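Local coordinates for DNA polymerase (Bacillus phage phi29, PDB 2PYJ), which copies viral DNA in protein-primed, strand-displacing replication with high processivity and fidelity, and in its natural form also has a 3'-5' exonuclease activity, at residues G[192-197]-G[387-392]; G[290-295]-G[317-322]; G[398-403]-G[414-419]. The protein carries 2 engineered substitutions. All blocks are in the same frame, centred on the assembly; numbering follows the deposited sequence.

Contact 1: residues G[192-197]-G[387-392]; sequences SDSLKG and NSLYGK. With DGT (2'-deoxyguanosine-5'-triphosphate), chain T; nucleotides of chain B.
L195 and L389 hold the nearest CA pair, 5.7 Å, between segments 192-197 and 387-392 of helices 190-202 and 376-393; the segment axes cross at -81° and approach to 8.4 Å. The side chains of L195 and L389 also cross at about a right angle. CD1 of L389 sits 3.8 Å from CA of L195, so it packs on the backbone of the opposing helix as well as on CD1 of L195. Chi1 of -172° sets CG of L389 opposite its own N, which carries CD1 toward the L195 backbone although CB itself does not point there. Beside the leucines, CB of S194 lies 3.3 Å from OG of S388. S194 OG is hydrogen-bonded to M385 O, tying helix 190-202 to the backbone of helix 376-393, while S388 OG bonds L384 O in its own helix. Segment 387-392 carries the NSLYG part of the Kx3NSxYG motif, the nucleotide- and template-binding signature of family B polymerases, on the fingers helix. Here N387 makes weak hydrogen bonds to the sugar and beta-phosphate of dGTP, and CA of G391 is 3.3 Å from O2 of the templating deoxycytidine DC4 of chain B. K392 bends at chi2 (-78°), passing CE within 3.6 Å of S192 N. That course delivers NZ to the DC4 phosphate, bonding OP2 at 2.8 Å and also O5', while S192 OG holds a further DNA phosphate.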
loop_
_atom_site.group_PDB
_atom_site.type_symbol
_atom_site.label_atom_id
_atom_site.label_comp_id
_atom_site.label_asym_id
_atom_site.label_seq_id
_atom_site.Cartn_x
_atom_site.Cartn_y
_atom_site.Cartn_z
ATOM N N SER G 192 -1.729 6.215 -10.422
ATOM C CA SER G 192 -2.172 7.208 -11.378
ATOM C C SER G 192 -2.202 6.653 -12.810
ATOM O O SER G 192 -3.144 6.943 -13.573
ATOM C CB SER G 192 -1.284 8.438 -11.313
ATOM O OG SER G 192 -1.807 9.457 -12.137
ATOM N N ASP G 193 -1.185 5.857 -13.168
ATOM C CA ASP G 193 -1.161 5.148 -14.456
ATOM C C ASP G 193 -2.325 4.152 -14.541
ATOM O O ASP G 193 -2.924 3.981 -15.601
ATOM C CB ASP G 193 0.173 4.413 -14.671
ATOM C CG ASP G 193 1.285 5.330 -15.141
ATOM O OD1 ASP G 193 1.022 6.227 -15.964
ATOM O OD2 ASP G 193 2.442 5.133 -14.711
ATOM N N SER G 194 -2.631 3.519 -13.410
ATOM C CA SER G 194 -3.719 2.532 -13.310
ATOM C C SER G 194 -5.100 3.133 -13.652
ATOM O O SER G 194 -5.795 2.629 -14.540
ATOM C CB SER G 194 -3.727 1.902 -11.912
ATOM O OG SER G 194 -4.616 0.812 -11.832
ATOM N N LEU G 195 -5.483 4.206 -12.952
ATOM C CA LEU G 195 -6.783 4.869 -13.198
ATOM C C LEU G 195 -6.877 5.458 -14.605
ATOM O O LEU G 195 -7.905 5.326 -15.268
ATOM C CB LEU G 195 -7.062 5.956 -12.150
ATOM C CG LEU G 195 -8.435 6.662 -12.219
ATOM C CD1 LEU G 195 -9.585 5.678 -11.992
ATOM C CD2 LEU G 195 -8.504 7.819 -11.220
ATOM N N LYS G 196 -5.800 6.105 -15.052
ATOM C CA LYS G 196 -5.739 6.662 -16.407
ATOM C C LYS G 196 -5.916 5.558 -17.457
ATOM O O LYS G 196 -6.704 5.701 -18.388
ATOM C CB LYS G 196 -4.418 7.404 -16.630
ATOM C CG LYS G 196 -4.257 8.014 -18.050
ATOM C CD LYS G 196 -2.940 8.726 -18.168
ATOM C CE LYS G 196 -2.407 8.777 -19.607
ATOM N NZ LYS G 196 -0.930 9.136 -19.621
ATOM N N GLY G 197 -5.164 4.471 -17.294
ATOM C CA GLY G 197 -5.277 3.292 -18.162
ATOM C C GLY G 197 -6.678 2.690 -18.238
ATOM O O GLY G 197 -7.124 2.286 -19.314
ATOM N N ASN G 387 -4.708 -3.809 -8.059
ATOM C CA ASN G 387 -5.111 -3.410 -6.707
ATOM C C ASN G 387 -5.257 -1.895 -6.506
ATOM O O ASN G 387 -6.118 -1.453 -5.742
ATOM C CB ASN G 387 -4.149 -4.003 -5.676
ATOM C CG ASN G 387 -4.270 -5.515 -5.569
ATOM O OD1 ASN G 387 -5.308 -6.084 -5.895
ATOM N ND2 ASN G 387 -3.204 -6.172 -5.114
ATOM N N SER G 388 -4.422 -1.108 -7.189
ATOM C CA SER G 388 -4.463 0.358 -7.052
ATOM C C SER G 388 -5.651 0.971 -7.775
ATOM O O SER G 388 -6.067 2.065 -7.446
ATOM C CB SER G 388 -3.146 1.010 -7.507
ATOM O OG SER G 388 -2.934 0.882 -8.898
ATOM N N LEU G 389 -6.206 0.261 -8.758
ATOM C CA LEU G 389 -7.451 0.713 -9.401
ATOM C C LEU G 389 -8.575 0.699 -8.371
ATOM O O LEU G 389 -9.304 1.676 -8.229
ATOM C CB LEU G 389 -7.817 -0.138 -10.622
ATOM C CG LEU G 389 -9.005 0.437 -11.428
ATOM C CD1 LEU G 389 -8.697 1.840 -11.964
ATOM C CD2 LEU G 389 -9.442 -0.492 -12.565
ATOM N N TYR G 390 -8.701 -0.406 -7.642
ATOM C CA TYR G 390 -9.637 -0.470 -6.525
ATOM C C TYR G 390 -9.410 0.729 -5.586
ATOM O O TYR G 390 -10.347 1.478 -5.266
ATOM C CB TYR G 390 -9.504 -1.802 -5.751
ATOM C CG TYR G 390 -9.683 -1.637 -4.252
ATOM C CD1 TYR G 390 -10.893 -1.175 -3.720
ATOM C CD2 TYR G 390 -8.636 -1.914 -3.367
ATOM C CE1 TYR G 390 -11.058 -1.012 -2.381
ATOM C CE2 TYR G 390 -8.801 -1.750 -1.994
ATOM C CZ TYR G 390 -10.005 -1.292 -1.512
ATOM O OH TYR G 390 -10.176 -1.108 -0.164
ATOM N N GLY G 391 -8.162 0.901 -5.159
ATOM C CA GLY G 391 -7.802 1.969 -4.228
ATOM C C GLY G 391 -8.192 3.341 -4.721
ATOM O O GLY G 391 -8.688 4.169 -3.948
ATOM N N LYS G 392 -7.962 3.577 -6.014
ATOM C CA LYS G 392 -8.226 4.875 -6.635
ATOM C C LYS G 392 -9.710 5.234 -6.596
ATOM O O LYS G 392 -10.065 6.384 -6.358
ATOM C CB LYS G 392 -7.703 4.905 -8.077
ATOM C CG LYS G 392 -6.209 5.233 -8.188
ATOM C CD LYS G 392 -5.951 6.720 -8.026
ATOM C CE LYS G 392 -4.470 7.049 -8.210
ATOM N NZ LYS G 392 -4.149 8.493 -7.969
HETATM P PG DGT T . -1.972 -12.626 -5.075
HETATM O O1G DGT T . -0.579 -12.052 -5.004
HETATM O O2G DGT T . -2.159 -13.471 -6.304
HETATM O O3G DGT T . -2.611 -13.215 -3.788
HETATM O O3B DGT T . -2.839 -11.283 -5.361
HETATM P PB DGT T . -3.800 -10.524 -4.297
HETATM O O1B DGT T . -4.332 -9.305 -5.007
HETATM O O2B DGT T . -4.689 -11.540 -3.571
HETATM O O3A DGT T . -2.754 -9.931 -3.205
HETATM P PA DGT T . -2.762 -10.309 -1.639
HETATM O O1A DGT T . -1.388 -9.838 -1.132
HETATM O O2A DGT T . -3.268 -11.765 -1.398
HETATM O "O5'" DGT T . -3.769 -9.224 -1.056
HETATM C "C5'" DGT T . -5.151 -9.482 -0.925
HETATM C "C4'" DGT T . -5.928 -8.225 -1.218
HETATM O "O4'" DGT T . -5.584 -7.143 -0.312
HETATM C "C3'" DGT T . -5.739 -7.661 -2.625
HETATM O "O3'" DGT T . -6.498 -8.337 -3.646
HETATM C "C2'" DGT T . -6.231 -6.255 -2.415
HETATM C "C1'" DGT T . -5.696 -5.918 -1.018
HETATM N N9 DGT T . -4.364 -5.346 -1.267
HETATM C C8 DGT T . -3.153 -5.960 -1.203
HETATM N N7 DGT T . -2.179 -5.080 -1.561
HETATM C C5 DGT T . -2.775 -3.915 -1.855
HETATM C C6 DGT T . -2.345 -2.577 -2.297
HETATM O O6 DGT T . -1.145 -2.303 -2.489
HETATM N N1 DGT T . -3.278 -1.650 -2.508
HETATM C C2 DGT T . -4.593 -1.880 -2.328
HETATM N N2 DGT T . -5.450 -0.869 -2.560
HETATM N N3 DGT T . -5.068 -3.098 -1.913
HETATM C C4 DGT T . -4.205 -4.112 -1.678
ATOM P P DC B 4 -1.281 8.138 -5.986
ATOM O OP1 DC B 4 -0.311 7.127 -5.510
ATOM O OP2 DC B 4 -1.415 8.417 -7.417
ATOM O "O5'" DC B 4 -2.756 7.881 -5.452
ATOM C "C5'" DC B 4 -3.019 7.420 -4.173
ATOM C "C4'" DC B 4 -4.136 6.415 -4.296
ATOM O "O4'" DC B 4 -3.687 5.304 -5.129
ATOM C "C3'" DC B 4 -4.565 5.827 -2.981
ATOM O "O3'" DC B 4 -5.577 6.658 -2.398
ATOM C "C2'" DC B 4 -5.091 4.476 -3.423
ATOM C "C1'" DC B 4 -4.186 4.094 -4.600
ATOM N N1 DC B 4 -3.078 3.155 -4.182
ATOM C C2 DC B 4 -3.432 1.856 -3.773
ATOM O O2 DC B 4 -4.611 1.502 -3.771
ATOM N N3 DC B 4 -2.465 1.005 -3.388
ATOM C C4 DC B 4 -1.194 1.375 -3.381
ATOM N N4 DC B 4 -0.312 0.467 -2.973
ATOM C C5 DC B 4 -0.793 2.687 -3.792
ATOM C C6 DC B 4 -1.758 3.537 -4.173
#

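Contact 2: residues G[290-295]-G[317-322]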
loop_
_atom_site.group_PDB
_atom_site.type_symbol
_atom_site.label_atom_id
_atom_site.label_comp_id
_atom_site.label_asym_id
_atom_site.label_seq_id
_atom_site.Cartn_x
_atom_site.Cartn_y
_atom_site.Cartn_z
ATOM N N CYS G 290 -28.764 -1.425 16.284
ATOM C CA CYS G 290 -29.215 -2.727 16.774
ATOM C C CYS G 290 -28.384 -3.238 17.944
ATOM O O CYS G 290 -27.379 -2.629 18.341
ATOM C CB CYS G 290 -29.180 -3.771 15.636
ATOM S SG CYS G 290 -27.490 -4.269 15.127
ATOM N N GLU G 291 -28.839 -4.350 18.509
ATOM C CA GLU G 291 -28.031 -5.177 19.405
ATOM C C GLU G 291 -27.887 -6.531 18.737
ATOM O O GLU G 291 -28.682 -6.863 17.865
ATOM C CB GLU G 291 -28.690 -5.287 20.768
ATOM C CG GLU G 291 -28.996 -3.923 21.365
ATOM C CD GLU G 291 -29.528 -3.996 22.756
ATOM O OE1 GLU G 291 -30.705 -3.650 22.947
ATOM O OE2 GLU G 291 -28.779 -4.394 23.661
ATOM N N PHE G 292 -26.869 -7.300 19.110
ATOM C CA PHE G 292 -26.625 -8.592 18.456
ATOM C C PHE G 292 -25.952 -9.609 19.360
ATOM O O PHE G 292 -25.300 -9.252 20.324
ATOM C CB PHE G 292 -25.809 -8.418 17.155
ATOM C CG PHE G 292 -24.494 -7.688 17.352
ATOM C CD1 PHE G 292 -23.355 -8.376 17.786
ATOM C CD2 PHE G 292 -24.397 -6.313 17.097
ATOM C CE1 PHE G 292 -22.146 -7.704 17.969
ATOM C CE2 PHE G 292 -23.203 -5.645 17.279
ATOM C CZ PHE G 292 -22.076 -6.340 17.719
ATOM N N GLU G 293 -26.144 -10.887 19.025
ATOM C CA GLU G 293 -25.468 -12.006 19.674
ATOM C C GLU G 293 -25.039 -12.991 18.603
ATOM O O GLU G 293 -25.843 -13.359 17.748
ATOM C CB GLU G 293 -26.404 -12.719 20.664
ATOM C CG GLU G 293 -26.717 -11.928 21.925
ATOM C CD GLU G 293 -25.508 -11.710 22.823
ATOM O OE1 GLU G 293 -24.567 -12.535 22.796
ATOM O OE2 GLU G 293 -25.513 -10.715 23.571
ATOM N N LEU G 294 -23.777 -13.422 18.655
ATOM C CA LEU G 294 -23.238 -14.426 17.722
ATOM C C LEU G 294 -23.982 -15.752 17.833
ATOM O O LEU G 294 -24.219 -16.234 18.943
ATOM C CB LEU G 294 -21.755 -14.675 18.016
ATOM C CG LEU G 294 -20.961 -15.532 17.029
ATOM C CD1 LEU G 294 -20.885 -14.877 15.651
ATOM C CD2 LEU G 294 -19.561 -15.782 17.576
ATOM N N LYS G 295 -24.334 -16.343 16.686
ATOM C CA LYS G 295 -24.962 -17.668 16.666
ATOM C C LYS G 295 -23.911 -18.722 16.961
ATOM O O LYS G 295 -22.779 -18.617 16.491
ATOM C CB LYS G 295 -25.615 -17.960 15.307
ATOM C CG LYS G 295 -26.780 -17.055 14.982
ATOM C CD LYS G 295 -27.379 -17.355 13.611
ATOM C CE LYS G 295 -28.664 -16.571 13.398
ATOM N NZ LYS G 295 -29.138 -16.625 12.010
ATOM N N LYS G 317 -18.605 -10.939 19.722
ATOM C CA LYS G 317 -19.592 -11.994 19.999
ATOM C C LYS G 317 -20.961 -11.400 20.335
ATOM O O LYS G 317 -22.004 -12.036 20.147
ATOM C CB LYS G 317 -19.121 -12.848 21.181
ATOM C CG LYS G 317 -17.932 -13.721 20.879
ATOM C CD LYS G 317 -17.618 -14.655 22.044
ATOM C CE LYS G 317 -16.371 -15.497 21.763
ATOM N NZ LYS G 317 -15.169 -14.642 21.498
ATOM N N SER G 318 -20.941 -10.182 20.859
ATOM C CA SER G 318 -22.119 -9.541 21.408
ATOM C C SER G 318 -21.931 -8.041 21.349
ATOM O O SER G 318 -20.796 -7.548 21.418
ATOM C CB SER G 318 -22.304 -9.972 22.869
ATOM O OG SER G 318 -23.327 -9.223 23.525
ATOM N N SER G 319 -23.038 -7.313 21.245
ATOM C CA SER G 319 -23.013 -5.853 21.394
ATOM C C SER G 319 -22.797 -5.436 22.881
ATOM O O SER G 319 -22.555 -4.271 23.175
ATOM C CB SER G 319 -24.294 -5.235 20.816
ATOM O OG SER G 319 -25.438 -5.984 21.181
ATOM N N GLY G 320 -22.891 -6.414 23.791
ATOM C CA GLY G 320 -22.638 -6.241 25.228
ATOM C C GLY G 320 -23.412 -5.148 25.961
ATOM O O GLY G 320 -22.855 -4.470 26.826
ATOM N N GLY G 321 -24.690 -4.978 25.625
ATOM C CA GLY G 321 -25.531 -3.990 26.293
ATOM C C GLY G 321 -25.439 -2.553 25.771
ATOM O O GLY G 321 -26.129 -1.661 26.281
ATOM N N GLU G 322 -24.607 -2.319 24.765
ATOM C CA GLU G 322 -24.610 -1.038 24.059
ATOM C C GLU G 322 -25.277 -1.201 22.685
ATOM O O GLU G 322 -25.388 -2.323 22.172
ATOM C CB GLU G 322 -23.185 -0.496 23.908
ATOM C CG GLU G 322 -22.422 -0.342 25.230
ATOM C CD GLU G 322 -23.039 0.664 26.166
ATOM O OE1 GLU G 322 -23.612 1.676 25.691
ATOM O OE2 GLU G 322 -22.955 0.459 27.396
HETATM O O HOH W 1 -26.296 -5.115 23.438
#
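Backbone bonds join F292 and L294 to the loop around S318. S319 N donates to F292 O over 3.1 Å, and L294 N donates to K317 O over 2.7 Å. Between them E293 and S318 form a single beta bridge, flanked by CA-H...O contacts from S318 to F292 O and from E293 to K317 O.

Side-chain hydroxyls extend this pairing. S319 OG accepts from F292 N at 2.8 Å, standing where a strand partner's carbonyl might otherwise be. S318 OG donates to E293 OE2 at 2.6 Å, meeting it from 43° out of the carboxylate plane; the bend of E293 at chi2 (-66°) brings the carboxylate back to S318. S318 OG also accepts from G320 N, an ST turn, so one hydroxyl joins E293 of the strand to the start of the glycine turn.

Water-mediated contact closes the far end. One water accepts from S319 OG and G321 N and donates to E291 OE2 and E322 O, linking E291 to S319, G321 and E322 of the type I' turn S319-E322.

Apolar contact comes from F292, whose ring face receives CB of S319 in a CH-pi contact, 3.9 Å from the CB to the centroid and 17° off the normal. L294 CD2 approaches K317 CG at 4.2 Å.

Strand 283-294 pairs on with A324 at C290 and with strand 340-356 through E291 and E293. The loop thus prolongs one edge of an antiparallel sheet, interrupted by a glycine-containing beta turn, in what is probably the TPR1 insertion of protein-primed polymerases.

Contact 3: residues G[398-403]-G[414-419]; sequences DVTGKV and FRLGEE. With EDO (1,2-ethanediol), chain C; EDO (1,2-ethanediol), chain D; nucleotides of chain A.
V403 and R415 face each other as a hydrogen-bonded pair of a two-stranded antiparallel ribbon: V403 N to R415 O spans 2.7 Å and is nearly straight (172°), with R415 N returning a bond to V403 O. Their side chains project from one face, those of the non-hydrogen-bonded pair K402-L416 from the other. Beyond that pair, G417 N bonds G401 O, carrying the ladder past the end of the strands.

On the V403 face, CG2 of the valine lies over the bare CA of G417 at 3.6 Å. On the other face, L416 CD1 meets T400 CG2, 4.0 Å away; CG2, anti to the T400 N, also rests 3.4 Å from E418 O, while a water joins E418 O to G401 N. T400 OG1 lies 3.3 Å from E419 CA, donates to D398 OD2 on its syn lone pair at 2.6 Å, and is also hydrogen-bonded to E420 N. T400 N reaches D398 OD2 on the anti side, 32° out of plane, giving an Asx turn, and D398 OD1 is salt-bridged to R96.

K402 stays extended beyond CG, and its NZ bonds OP2 of DG5 of chain A at 2.6 Å. F414 turns a ring edge toward OP1 of that phosphate, while one face carries an ethanediol, probably from the crystallisation liquor, which K402 NZ also bonds; its C2 is centred 3.6 Å above the ring.

Resting on strand 89-94 through I94, this hairpin base is the root of TPR2, the beta hairpin insertion that in phi29 polymerase helps encircle DNA for processivity and strand displacement.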
loop_
_atom_site.group_PDB
_atom_site.type_symbol
_atom_site.label_atom_id
_atom_site.label_comp_id
_atom_site.label_asym_id
_atom_site.label_seq_id
_atom_site.Cartn_x
_atom_site.Cartn_y
_atom_site.Cartn_z
ATOM N N ASP G 398 -10.187 14.119 1.100
ATOM C CA ASP G 398 -9.284 14.913 1.934
ATOM C C ASP G 398 -7.840 14.746 1.459
ATOM O O ASP G 398 -7.236 13.700 1.671
ATOM C CB ASP G 398 -9.413 14.479 3.404
ATOM C CG ASP G 398 -8.746 15.460 4.383
ATOM O OD1 ASP G 398 -8.926 15.276 5.611
ATOM O OD2 ASP G 398 -8.054 16.402 3.942
ATOM N N VAL G 399 -7.304 15.780 0.804
ATOM C CA VAL G 399 -5.901 15.786 0.355
ATOM C C VAL G 399 -5.061 16.814 1.125
ATOM O O VAL G 399 -4.062 17.336 0.609
ATOM C CB VAL G 399 -5.747 16.036 -1.168
ATOM C CG1 VAL G 399 -5.970 14.730 -1.948
ATOM C CG2 VAL G 399 -6.672 17.144 -1.637
ATOM N N THR G 400 -5.483 17.104 2.352
ATOM C CA THR G 400 -4.694 17.905 3.273
ATOM C C THR G 400 -3.361 17.208 3.506
ATOM O O THR G 400 -3.310 15.994 3.702
ATOM C CB THR G 400 -5.410 18.074 4.614
ATOM O OG1 THR G 400 -6.738 18.550 4.387
ATOM C CG2 THR G 400 -4.664 19.060 5.527
ATOM N N GLY G 401 -2.285 17.977 3.468
ATOM C CA GLY G 401 -0.945 17.414 3.607
ATOM C C GLY G 401 -0.083 18.096 4.650
ATOM O O GLY G 401 -0.541 18.968 5.392
ATOM N N LYS G 402 1.174 17.684 4.693
ATOM C CA LYS G 402 2.139 18.224 5.647
ATOM C C LYS G 402 2.996 19.299 5.006
ATOM O O LYS G 402 3.439 19.163 3.860
ATOM C CB LYS G 402 3.021 17.101 6.205
ATOM C CG LYS G 402 2.266 16.086 7.063
ATOM C CD LYS G 402 3.216 15.134 7.748
ATOM C CE LYS G 402 2.483 14.115 8.603
ATOM N NZ LYS G 402 3.425 13.426 9.519
ATOM N N VAL G 403 3.235 20.358 5.771
ATOM C CA VAL G 403 4.020 21.503 5.339
ATOM C C VAL G 403 5.347 21.540 6.112
ATOM O O VAL G 403 5.346 21.669 7.341
ATOM C CB VAL G 403 3.247 22.822 5.566
ATOM C CG1 VAL G 403 4.118 24.046 5.196
ATOM C CG2 VAL G 403 1.950 22.812 4.768
ATOM N N PHE G 414 7.465 19.419 10.559
ATOM C CA PHE G 414 6.275 19.449 9.707
ATOM C C PHE G 414 5.087 19.932 10.492
ATOM O O PHE G 414 5.020 19.755 11.712
ATOM C CB PHE G 414 6.013 18.071 9.066
ATOM C CG PHE G 414 7.178 17.563 8.273
ATOM C CD1 PHE G 414 8.191 16.838 8.898
ATOM C CD2 PHE G 414 7.307 17.860 6.927
ATOM C CE1 PHE G 414 9.293 16.400 8.188
ATOM C CE2 PHE G 414 8.407 17.414 6.198
ATOM C CZ PHE G 414 9.404 16.688 6.830
ATOM N N ARG G 415 4.170 20.591 9.797
ATOM C CA ARG G 415 2.905 21.012 10.368
ATOM C C ARG G 415 1.809 20.592 9.417
ATOM O O ARG G 415 2.022 20.528 8.198
ATOM C CB ARG G 415 2.852 22.526 10.568
ATOM C CG ARG G 415 3.759 23.064 11.660
ATOM C CD ARG G 415 3.406 24.507 11.984
ATOM N NE ARG G 415 4.441 25.190 12.766
ATOM C CZ ARG G 415 5.449 25.900 12.251
ATOM N NH1 ARG G 415 5.591 26.032 10.934
ATOM N NH2 ARG G 415 6.323 26.485 13.063
ATOM N N LEU G 416 0.635 20.300 9.963
ATOM C CA LEU G 416 -0.503 19.961 9.131
ATOM C C LEU G 416 -0.898 21.202 8.338
ATOM O O LEU G 416 -1.098 22.265 8.909
ATOM C CB LEU G 416 -1.687 19.465 9.973
ATOM C CG LEU G 416 -2.800 18.805 9.159
ATOM C CD1 LEU G 416 -2.269 17.590 8.368
ATOM C CD2 LEU G 416 -3.992 18.418 10.064
ATOM N N GLY G 417 -0.995 21.058 7.023
ATOM C CA GLY G 417 -1.353 22.182 6.154
ATOM C C GLY G 417 -2.803 22.605 6.304
ATOM O O GLY G 417 -3.537 22.087 7.150
ATOM N N GLU G 418 -3.217 23.556 5.479
ATOM C CA GLU G 418 -4.607 23.971 5.442
ATOM C C GLU G 418 -5.458 22.859 4.831
ATOM O O GLU G 418 -4.981 22.095 3.996
ATOM C CB GLU G 418 -4.767 25.269 4.649
ATOM C CG GLU G 418 -4.005 26.448 5.238
ATOM C CD GLU G 418 -4.432 26.777 6.664
ATOM O OE1 GLU G 418 -3.717 26.372 7.607
ATOM O OE2 GLU G 418 -5.482 27.428 6.842
ATOM N N GLU G 419 -6.708 22.759 5.267
ATOM C CA GLU G 419 -7.600 21.738 4.749
ATOM C C GLU G 419 -7.741 21.875 3.232
ATOM O O GLU G 419 -8.061 22.944 2.727
ATOM C CB GLU G 419 -8.976 21.800 5.419
ATOM C CG GLU G 419 -9.899 20.648 4.990
ATOM C CD GLU G 419 -11.260 20.680 5.647
ATOM O OE1 GLU G 419 -11.431 21.381 6.665
ATOM O OE2 GLU G 419 -12.167 19.987 5.137
HETATM C C1 EDO C . 6.506 13.627 8.201
HETATM O O1 EDO C . 5.712 12.436 8.265
HETATM C C2 EDO C . 6.791 13.966 6.746
HETATM O O2 EDO C . 7.653 12.969 6.181
HETATM C C1 EDO D . 0.566 19.387 0.294
HETATM O O1 EDO D . 0.430 17.947 0.351
HETATM C C2 EDO D . 1.717 19.895 1.167
HETATM O O2 EDO D . 2.819 18.955 1.251
ATOM P P DG A 5 5.240 14.858 12.364
ATOM O OP1 DG A 5 6.443 15.673 12.673
ATOM O OP2 DG A 5 4.420 15.188 11.190
ATOM O "O5'" DG A 5 5.653 13.334 12.194
ATOM C "C5'" DG A 5 6.541 12.727 13.100
ATOM C "C4'" DG A 5 6.648 11.252 12.795
ATOM O "O4'" DG A 5 5.579 10.572 13.494
ATOM C "C3'" DG A 5 6.506 10.861 11.314
ATOM O "O3'" DG A 5 7.581 10.043 10.950
ATOM C "C2'" DG A 5 5.199 10.079 11.278
ATOM C "C1'" DG A 5 5.231 9.484 12.679
ATOM N N9 DG A 5 4.015 8.764 13.047
ATOM C C8 DG A 5 2.704 9.012 12.686
ATOM N N7 DG A 5 1.857 8.127 13.149
ATOM C C5 DG A 5 2.653 7.234 13.858
ATOM C C6 DG A 5 2.327 6.050 14.580
ATOM O O6 DG A 5 1.220 5.528 14.776
ATOM N N1 DG A 5 3.456 5.453 15.143
ATOM C C2 DG A 5 4.745 5.898 15.029
ATOM N N2 DG A 5 5.690 5.154 15.653
ATOM N N3 DG A 5 5.079 6.990 14.345
ATOM C C4 DG A 5 3.985 7.607 13.795
HETATM O O HOH W 2 -2.710 20.865 2.900
#

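None of the three contacts touches another, though contacts 1 and 3 come within about 9 Å (nearest atoms). Centres of contacts 1 and 2 are about 38 Å apart, those of 1 and 3 about 24 Å, and those of 2 and 3 about 39 Å. Along the chain, contact 2 falls within the span bridged by contact 1, and contact 3 follows both: helix 376-393 of contact 1 is followed by strand 402-406 of contact 3. Contact 1 joins the 192-229 region to the polymerization region, which holds contacts 2 and 3 in separate antiparallel sheets. Contacts 1 and 3 both grip DNA phosphates, from the fingers helix and TPR2, whereas contact 2 stays about 13 Å, nearest atoms, from the nucleic acid.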